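Local coordinates for ORF48 (Lactococcus phage TP901-1, PDB 3U6X), which probably serves as the C-terminal, immunoglobulin-like part of the phage baseplate upper protein and contacts another protein within the baseplate assembly, at residues F4-D9 with G77-I82; R54-V59 with K99-V104. All coordinates share one frame; numbering follows the deposited sequence.

Contact 1: F4-D9 with G77-I82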
ATOM      1  N   PHE V   4     -29.500   6.475 -52.584  1.00 50.99           N
ATOM      2  CA  PHE V   4     -29.178   5.168 -52.006  1.00 49.37           C
ATOM      3  C   PHE V   4     -29.652   5.097 -50.554  1.00 52.14           C
ATOM      4  O   PHE V   4     -29.611   6.100 -49.839  1.00 52.10           O
ATOM      5  CB  PHE V   4     -27.661   4.944 -52.052  1.00 50.51           C
ATOM      6  CG  PHE V   4     -27.228   3.502 -52.061  1.00 51.25           C
ATOM      7  CD1 PHE V   4     -27.141   2.790 -53.256  1.00 53.83           C
ATOM      8  CD2 PHE V   4     -26.865   2.862 -50.884  1.00 52.77           C
ATOM      9  CE1 PHE V   4     -26.730   1.450 -53.267  1.00 54.28           C
ATOM     10  CE2 PHE V   4     -26.454   1.518 -50.897  1.00 55.33           C
ATOM     11  CZ  PHE V   4     -26.397   0.824 -52.087  1.00 53.26           C
ATOM     12  N   VAL V   5     -30.080   3.908 -50.112  1.00 46.90           N
ATOM     13  CA  VAL V   5     -30.608   3.704 -48.761  1.00 45.72           C
ATOM     14  C   VAL V   5     -29.692   2.799 -47.952  1.00 49.93           C
ATOM     15  O   VAL V   5     -29.375   1.686 -48.380  1.00 49.97           O
ATOM     16  CB  VAL V   5     -32.073   3.159 -48.738  1.00 48.48           C
ATOM     17  CG1 VAL V   5     -32.581   3.026 -47.312  1.00 48.00           C
ATOM     18  CG2 VAL V   5     -33.038   4.022 -49.543  1.00 47.97           C
ATOM     19  N   LEU V   6     -29.298   3.267 -46.763  1.00 45.79           N
ATOM     20  CA  LEU V   6     -28.493   2.480 -45.848  1.00 45.22           C
ATOM     21  C   LEU V   6     -29.290   2.208 -44.595  1.00 49.93           C
ATOM     22  O   LEU V   6     -29.627   3.136 -43.848  1.00 49.22           O
ATOM     23  CB  LEU V   6     -27.175   3.163 -45.489  1.00 44.81           C
ATOM     24  CG  LEU V   6     -26.236   3.562 -46.620  1.00 48.49           C
ATOM     25  CD1 LEU V   6     -25.119   4.445 -46.078  1.00 48.51           C
ATOM     26  CD2 LEU V   6     -25.645   2.337 -47.318  1.00 48.73           C
ATOM     27  N   GLU V   7     -29.637   0.930 -44.392  1.00 47.32           N
ATOM     28  CA  GLU V   7     -30.356   0.486 -43.203  1.00 47.11           C
ATOM     29  C   GLU V   7     -29.304   0.295 -42.128  1.00 48.35           C
ATOM     30  O   GLU V   7     -28.203  -0.166 -42.431  1.00 47.58           O
ATOM     31  CB  GLU V   7     -31.157  -0.799 -43.480  1.00 48.83           C
ATOM     32  CG  GLU V   7     -32.446  -0.552 -44.261  1.00 59.85           C
ATOM     33  CD  GLU V   7     -33.397  -1.723 -44.478  1.00 84.00           C
ATOM     34  OE1 GLU V   7     -34.343  -1.562 -45.283  1.00 84.65           O
ATOM     35  OE2 GLU V   7     -33.208  -2.790 -43.848  1.00 77.34           O
ATOM     36  N   HIS V   8     -29.583   0.724 -40.896  1.00 43.51           N
ATOM     37  CA  HIS V   8     -28.589   0.624 -39.815  1.00 42.26           C
ATOM     38  C   HIS V   8     -29.118   0.211 -38.432  1.00 49.79           C
ATOM     39  O   HIS V   8     -30.318   0.058 -38.254  1.00 50.41           O
ATOM     40  CB  HIS V   8     -27.773   1.915 -39.726  1.00 41.15           C
ATOM     41  CG  HIS V   8     -28.581   3.127 -39.405  1.00 42.95           C
ATOM     42  ND1 HIS V   8     -28.835   3.492 -38.101  1.00 44.40           N
ATOM     43  CD2 HIS V   8     -29.183   4.006 -40.227  1.00 43.37           C
ATOM     44  CE1 HIS V   8     -29.595   4.575 -38.164  1.00 42.73           C
ATOM     45  NE2 HIS V   8     -29.822   4.928 -39.418  1.00 42.90           N
ATOM     46  N   ASP V   9     -28.216   0.009 -37.457  1.00 48.03           N
ATOM     47  CA  ASP V   9     -28.585  -0.438 -36.102  1.00 48.37           C
ATOM     48  C   ASP V   9     -28.803   0.664 -35.058  1.00 51.47           C
ATOM     49  O   ASP V   9     -29.175   0.353 -33.923  1.00 51.48           O
ATOM     50  CB  ASP V   9     -27.581  -1.481 -35.577  1.00 50.75           C
ATOM     51  CG  ASP V   9     -26.125  -1.039 -35.444  1.00 67.23           C
ATOM     52  OD1 ASP V   9     -25.259  -1.917 -35.196  1.00 69.78           O
ATOM     53  OD2 ASP V   9     -25.850   0.185 -35.563  1.00 72.01           O
ATOM     54  N   GLY V  77     -18.998  -0.884 -40.074  1.00 76.05           N
ATOM     55  CA  GLY V  77     -19.679   0.323 -40.538  1.00 73.57           C
ATOM     56  C   GLY V  77     -19.372   0.747 -41.969  1.00 71.51           C
ATOM     57  O   GLY V  77     -19.302   1.956 -42.245  1.00 70.86           O
ATOM     58  N   THR V  78     -19.178  -0.247 -42.899  1.00 62.88           N
ATOM     59  CA  THR V  78     -18.890   0.002 -44.314  1.00 60.37           C
ATOM     60  C   THR V  78     -19.618  -0.876 -45.331  1.00 58.31           C
ATOM     61  O   THR V  78     -19.671  -2.090 -45.185  1.00 58.04           O
ATOM     62  CB  THR V  78     -17.401   0.243 -44.624  1.00 69.52           C
ATOM     63  OG1 THR V  78     -17.065  -0.327 -45.890  1.00 73.45           O
ATOM     64  CG2 THR V  78     -16.475  -0.279 -43.580  1.00 66.56           C
ATOM     65  N   LEU V  79     -20.167  -0.236 -46.363  1.00 50.54           N
ATOM     66  CA  LEU V  79     -20.833  -0.866 -47.502  1.00 48.67           C
ATOM     67  C   LEU V  79     -20.127  -0.340 -48.746  1.00 49.83           C
ATOM     68  O   LEU V  79     -19.826   0.862 -48.838  1.00 48.67           O
ATOM     69  CB  LEU V  79     -22.324  -0.491 -47.558  1.00 48.42           C
ATOM     70  CG  LEU V  79     -23.170  -1.109 -48.699  1.00 53.02           C
ATOM     71  CD1 LEU V  79     -24.531  -1.461 -48.222  1.00 53.07           C
ATOM     72  CD2 LEU V  79     -23.293  -0.188 -49.888  1.00 55.21           C
ATOM     73  N   LEU V  80     -19.852  -1.246 -49.684  1.00 45.10           N
ATOM     74  CA  LEU V  80     -19.240  -0.908 -50.967  1.00 44.50           C
ATOM     75  C   LEU V  80     -20.187  -1.270 -52.093  1.00 48.57           C
ATOM     76  O   LEU V  80     -20.985  -2.189 -51.950  1.00 47.84           O
ATOM     77  CB  LEU V  80     -17.933  -1.694 -51.205  1.00 44.06           C
ATOM     78  CG  LEU V  80     -16.786  -1.581 -50.222  1.00 48.07           C
ATOM     79  CD1 LEU V  80     -15.660  -2.486 -50.645  1.00 48.11           C
ATOM     80  CD2 LEU V  80     -16.271  -0.167 -50.106  1.00 49.40           C
ATOM     81  N   VAL V  81     -20.048  -0.574 -53.227  1.00 45.15           N
ATOM     82  CA  VAL V  81     -20.689  -0.892 -54.487  1.00 43.98           C
ATOM     83  C   VAL V  81     -19.490  -1.028 -55.418  1.00 47.37           C
ATOM     84  O   VAL V  81     -18.696  -0.093 -55.536  1.00 45.24           O
ATOM     85  CB  VAL V  81     -21.706   0.159 -54.978  1.00 46.97           C
ATOM     86  CG1 VAL V  81     -22.308  -0.279 -56.305  1.00 46.12           C
ATOM     87  CG2 VAL V  81     -22.798   0.406 -53.928  1.00 46.64           C
ATOM     88  N   ILE V  82     -19.297  -2.222 -55.989  1.00 45.65           N
ATOM     89  CA  ILE V  82     -18.187  -2.509 -56.912  1.00 45.97           C
ATOM     90  C   ILE V  82     -18.698  -2.869 -58.319  1.00 53.50           C
ATOM     91  O   ILE V  82     -19.509  -3.782 -58.466  1.00 54.01           O
ATOM     92  CB  ILE V  82     -17.222  -3.593 -56.357  1.00 48.14           C
ATOM     93  CG1 ILE V  82     -16.852  -3.324 -54.890  1.00 48.21           C
ATOM     94  CG2 ILE V  82     -15.968  -3.725 -57.227  1.00 48.01           C
ATOM     95  CD1 ILE V  82     -16.099  -4.445 -54.133  1.00 50.44           C
TER

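Contact 2: R54-V59 with K99-V104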
ATOM      1  N   ARG V  54     -36.201   6.135 -38.963  1.00 44.81           N
ATOM      2  CA  ARG V  54     -35.762   5.137 -37.969  1.00 43.99           C
ATOM      3  C   ARG V  54     -34.939   4.053 -38.669  1.00 46.51           C
ATOM      4  O   ARG V  54     -35.433   3.418 -39.595  1.00 45.66           O
ATOM      5  CB  ARG V  54     -36.975   4.506 -37.259  1.00 43.57           C
ATOM      6  CG  ARG V  54     -36.849   4.374 -35.742  1.00 51.39           C
ATOM      7  CD  ARG V  54     -36.284   3.045 -35.276  1.00 57.29           C
ATOM      8  NE  ARG V  54     -37.292   1.984 -35.218  1.00 63.61           N
ATOM      9  CZ  ARG V  54     -37.228   0.904 -34.439  1.00 69.19           C
ATOM     10  NH1 ARG V  54     -36.226   0.751 -33.581  1.00 50.53           N
ATOM     11  NH2 ARG V  54     -38.173  -0.021 -34.500  1.00 60.29           N
ATOM     12  N   GLN V  55     -33.658   3.938 -38.316  1.00 43.49           N
ATOM     13  CA  GLN V  55     -32.709   2.941 -38.852  1.00 43.53           C
ATOM     14  C   GLN V  55     -32.540   2.934 -40.373  1.00 49.09           C
ATOM     15  O   GLN V  55     -32.228   1.893 -40.955  1.00 48.85           O
ATOM     16  CB  GLN V  55     -33.021   1.537 -38.312  1.00 44.31           C
ATOM     17  CG  GLN V  55     -32.998   1.471 -36.787  1.00 49.64           C
ATOM     18  CD  GLN V  55     -33.250   0.094 -36.228  1.00 61.09           C
ATOM     19  OE1 GLN V  55     -33.701  -0.831 -36.917  1.00 56.57           O
ATOM     20  NE2 GLN V  55     -32.962  -0.063 -34.950  1.00 49.87           N
ATOM     21  N   LYS V  56     -32.716   4.113 -41.002  1.00 46.61           N
ATOM     22  CA  LYS V  56     -32.616   4.299 -42.451  1.00 46.59           C
ATOM     23  C   LYS V  56     -32.017   5.661 -42.757  1.00 48.90           C
ATOM     24  O   LYS V  56     -32.518   6.677 -42.269  1.00 48.04           O
ATOM     25  CB  LYS V  56     -34.020   4.212 -43.086  1.00 49.90           C
ATOM     26  CG  LYS V  56     -34.247   2.999 -43.980  1.00 70.41           C
ATOM     27  CD  LYS V  56     -35.739   2.803 -44.347  1.00 80.68           C
ATOM     28  CE  LYS V  56     -36.491   1.956 -43.337  1.00 92.58           C
ATOM     29  NZ  LYS V  56     -36.220   0.501 -43.515  1.00100.77           N
ATOM     30  N   VAL V  57     -30.941   5.681 -43.565  1.00 44.44           N
ATOM     31  CA  VAL V  57     -30.304   6.906 -44.035  1.00 43.28           C
ATOM     32  C   VAL V  57     -30.576   6.969 -45.535  1.00 47.04           C
ATOM     33  O   VAL V  57     -30.288   6.012 -46.257  1.00 46.79           O
ATOM     34  CB  VAL V  57     -28.767   6.961 -43.773  1.00 46.21           C
ATOM     35  CG1 VAL V  57     -28.223   8.355 -44.042  1.00 45.65           C
ATOM     36  CG2 VAL V  57     -28.428   6.545 -42.363  1.00 46.10           C
ATOM     37  N   TYR V  58     -31.091   8.100 -46.003  1.00 43.01           N
ATOM     38  CA  TYR V  58     -31.271   8.341 -47.427  1.00 42.58           C
ATOM     39  C   TYR V  58     -30.099   9.216 -47.880  1.00 46.65           C
ATOM     40  O   TYR V  58     -29.945  10.324 -47.382  1.00 46.57           O
ATOM     41  CB  TYR V  58     -32.628   8.982 -47.708  1.00 43.35           C
ATOM     42  CG  TYR V  58     -33.777   8.187 -47.131  1.00 44.75           C
ATOM     43  CD1 TYR V  58     -34.264   7.053 -47.779  1.00 46.83           C
ATOM     44  CD2 TYR V  58     -34.399   8.582 -45.949  1.00 44.74           C
ATOM     45  CE1 TYR V  58     -35.310   6.304 -47.236  1.00 47.03           C
ATOM     46  CE2 TYR V  58     -35.455   7.851 -45.406  1.00 45.00           C
ATOM     47  CZ  TYR V  58     -35.906   6.714 -46.053  1.00 50.69           C
ATOM     48  OH  TYR V  58     -36.943   6.001 -45.508  1.00 49.21           O
ATOM     49  N   VAL V  59     -29.212   8.657 -48.714  1.00 43.36           N
ATOM     50  CA  VAL V  59     -27.994   9.292 -49.209  1.00 43.13           C
ATOM     51  C   VAL V  59     -28.200   9.751 -50.640  1.00 50.19           C
ATOM     52  O   VAL V  59     -28.309   8.929 -51.550  1.00 49.87           O
ATOM     53  CB  VAL V  59     -26.777   8.339 -49.087  1.00 46.35           C
ATOM     54  CG1 VAL V  59     -25.485   9.052 -49.446  1.00 45.78           C
ATOM     55  CG2 VAL V  59     -26.678   7.737 -47.680  1.00 46.02           C
ATOM     56  N   LYS V  99     -28.107  -3.239 -44.272  1.00 52.60           N
ATOM     57  CA  LYS V  99     -28.582  -3.434 -45.642  1.00 51.66           C
ATOM     58  C   LYS V  99     -28.391  -2.141 -46.412  1.00 53.53           C
ATOM     59  O   LYS V  99     -28.538  -1.060 -45.846  1.00 52.41           O
ATOM     60  CB  LYS V  99     -30.081  -3.810 -45.641  1.00 54.12           C
ATOM     61  CG  LYS V  99     -30.551  -4.550 -46.890  1.00 74.01           C
ATOM     62  CD  LYS V  99     -32.074  -4.800 -46.923  1.00 87.88           C
ATOM     63  CE  LYS V  99     -32.619  -5.677 -45.810  1.00104.47           C
ATOM     64  NZ  LYS V  99     -31.854  -6.943 -45.647  1.00116.97           N
ATOM     65  N   GLY V 100     -28.087  -2.273 -47.693  1.00 49.65           N
ATOM     66  CA  GLY V 100     -27.952  -1.152 -48.609  1.00 49.33           C
ATOM     67  C   GLY V 100     -28.565  -1.455 -49.958  1.00 52.88           C
ATOM     68  O   GLY V 100     -28.386  -2.557 -50.483  1.00 53.13           O
ATOM     69  N   TYR V 101     -29.299  -0.487 -50.526  1.00 48.19           N
ATOM     70  CA  TYR V 101     -29.973  -0.630 -51.825  1.00 47.41           C
ATOM     71  C   TYR V 101     -30.329   0.744 -52.408  1.00 52.79           C
ATOM     72  O   TYR V 101     -30.442   1.721 -51.655  1.00 51.92           O
ATOM     73  CB  TYR V 101     -31.258  -1.505 -51.689  1.00 47.48           C
ATOM     74  CG  TYR V 101     -32.183  -1.083 -50.561  1.00 47.60           C
ATOM     75  CD1 TYR V 101     -33.160  -0.113 -50.761  1.00 48.68           C
ATOM     76  CD2 TYR V 101     -32.053  -1.624 -49.285  1.00 48.25           C
ATOM     77  CE1 TYR V 101     -33.978   0.314 -49.720  1.00 47.88           C
ATOM     78  CE2 TYR V 101     -32.856  -1.193 -48.231  1.00 48.72           C
ATOM     79  CZ  TYR V 101     -33.812  -0.215 -48.452  1.00 53.61           C
ATOM     80  OH  TYR V 101     -34.623   0.210 -47.426  1.00 52.89           O
ATOM     81  N   VAL V 102     -30.547   0.796 -53.741  1.00 51.39           N
ATOM     82  CA  VAL V 102     -30.992   1.989 -54.456  1.00 52.49           C
ATOM     83  C   VAL V 102     -32.430   2.266 -54.024  1.00 60.71           C
ATOM     84  O   VAL V 102     -33.208   1.339 -53.799  1.00 60.42           O
ATOM     85  CB  VAL V 102     -30.884   1.826 -55.991  1.00 56.36           C
ATOM     86  CG1 VAL V 102     -31.486   3.029 -56.722  1.00 56.16           C
ATOM     87  CG2 VAL V 102     -29.426   1.608 -56.414  1.00 56.24           C
ATOM     88  N   PHE V 103     -32.755   3.540 -53.865  1.00 60.56           N
ATOM     89  CA  PHE V 103     -34.074   3.988 -53.474  1.00 61.99           C
ATOM     90  C   PHE V 103     -35.071   3.882 -54.656  1.00 70.98           C
ATOM     91  O   PHE V 103     -34.761   4.325 -55.772  1.00 70.96           O
ATOM     92  CB  PHE V 103     -33.985   5.428 -52.953  1.00 63.50           C
ATOM     93  CG  PHE V 103     -35.311   6.011 -52.551  1.00 65.22           C
ATOM     94  CD1 PHE V 103     -35.904   7.013 -53.307  1.00 68.63           C
ATOM     95  CD2 PHE V 103     -35.984   5.541 -51.429  1.00 67.64           C
ATOM     96  CE1 PHE V 103     -37.137   7.562 -52.929  1.00 69.96           C
ATOM     97  CE2 PHE V 103     -37.217   6.080 -51.058  1.00 71.01           C
ATOM     98  CZ  PHE V 103     -37.790   7.084 -51.815  1.00 69.28           C
ATOM     99  N   VAL V 104     -36.256   3.271 -54.391  1.00 70.47           N
ATOM    100  CA  VAL V 104     -37.361   3.118 -55.339  1.00 71.63           C
ATOM    101  C   VAL V 104     -38.499   4.053 -54.877  1.00 78.72           C
ATOM    102  O   VAL V 104     -39.117   3.798 -53.836  1.00 78.66           O
ATOM    103  CB  VAL V 104     -37.835   1.652 -55.468  1.00 75.41           C
ATOM    104  CG1 VAL V 104     -39.054   1.545 -56.381  1.00 75.25           C
ATOM    105  CG2 VAL V 104     -36.705   0.749 -55.958  1.00 75.18           C
TER

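Contact 1: F4-D9 with G77-I82
The Phe4 ring meets Leu79 and Val81 obliquely, while CD2 of Leu6 from its own strand sits at the ring edge and in the ring plane. A face of the same ring is stacked on Phe90 of strand 86-92, so aromatic and aliphatic groups pack around it together. The outer end of the ring does the touching: Phe4 CE2 is 3.7 Å from Leu79 CD2, and Phe4 CZ lies 4.1 Å from Val81 CG2. Leu79 CD2 also reaches Phe4 CZ at 3.9 Å, which places that methyl beside the CE2-CZ bond rather than at a single atom. Leu79 divides its branches, for its other methyl, CD1, comes 4.1 Å from Leu6 CD2. Phe4 and Val81 approach from opposite directions, whereas Leu79 slants across both Phe4 and Leu6. CG of Phe4 set anti to the backbone N (chi1 -155°) points the ring toward strand 78-83, where it meets the Leu79 and Val81 methyls. All four residues are buried and the contacts are wholly apolar. The axes of 4-8 and 78-82 approach to 9.9 Å, too far for backbone pairing, and their directions differ by 151°, a roughly antiparallel alignment. Four other strands separate 3-8 from 78-83 in the order of the sheet, which must therefore curl to bring them face to face. Layers held at this spacing by interleaved apolar side chains are consistent with the core of a beta-sandwich, as expected of an immunoglobulin-like domain.

Contact 2: R54-V59 with K99-V104
Tyr58 and Phe103 make the aromatic half of this contact: Tyr58 CE1 approaches Phe103 CE2 to 4.3 Å. Their ring centroids are 5.9 Å apart and the planes are inclined at 78°, an oblique meeting. The other half joins Lys56 to Tyr101, where CD of the lysine lies 4.2 Å from OH of the tyrosine and the two side chains pass at a slant. The Lys56 chain is bent at chi3 and chi4, and the bends bring NZ of Lys56 as well to 4.2 Å from Tyr101 OH; the amino group is beside the hydroxyl but makes no bond to it. Tyr101 holds its CG between the backbone N and the carbonyl carbon (chi1 50°), which swings the ring over the neighbouring strand toward Lys56. That neighbour is strand 3-8. It pairs antiparallel with 56-60 on one side and with 97-102 on the other, so the contact joins next-but-one strands of an antiparallel sheet, as the 9.3 Å between the CA atoms of Lys56 and Lys99 also indicates. Val5 of the middle strand projects among the four contact residues, and each of them packs on its side chain. Farther out, polar partners hold the hydroxyls of Tyr101 and Tyr58. Tyr101 OH is hydrogen-bonded to Glu7 OE1, and the same carboxylate oxygen has a long, weak ion pair with Lys56 NZ. Tyr58 OH is hydrogen-bonded to Asp53 OD2, just before the segment. At the turn leading into strand 56-60, Arg54 NH1 forms a salt bridge with Glu11 OE2, while the backbone of Gln55 is hydrogen-bonded to that of His8.

Overall arrangement
From the N terminus, strand 3-8 comes first and serves both contacts: it supplies one side of contact 1 and is the middle strand spanned by contact 2. The chain next reaches 54-59, then 77-82, where contact 1 closes a loop of 67 intervening residues. It ends at 99-104, where contact 2 closes a loop of 39. Their segments alternate, so the loops cross rather than nest. The centres lie 8 Å apart, and backbone bonds connect them directly: Val5 N is 2.7 Å from Tyr101 O, a probable hydrogen bond. Contact 1 ties opposing layers through the core, while contact 2 joins next-but-one strands across strand 3-8, on the surface.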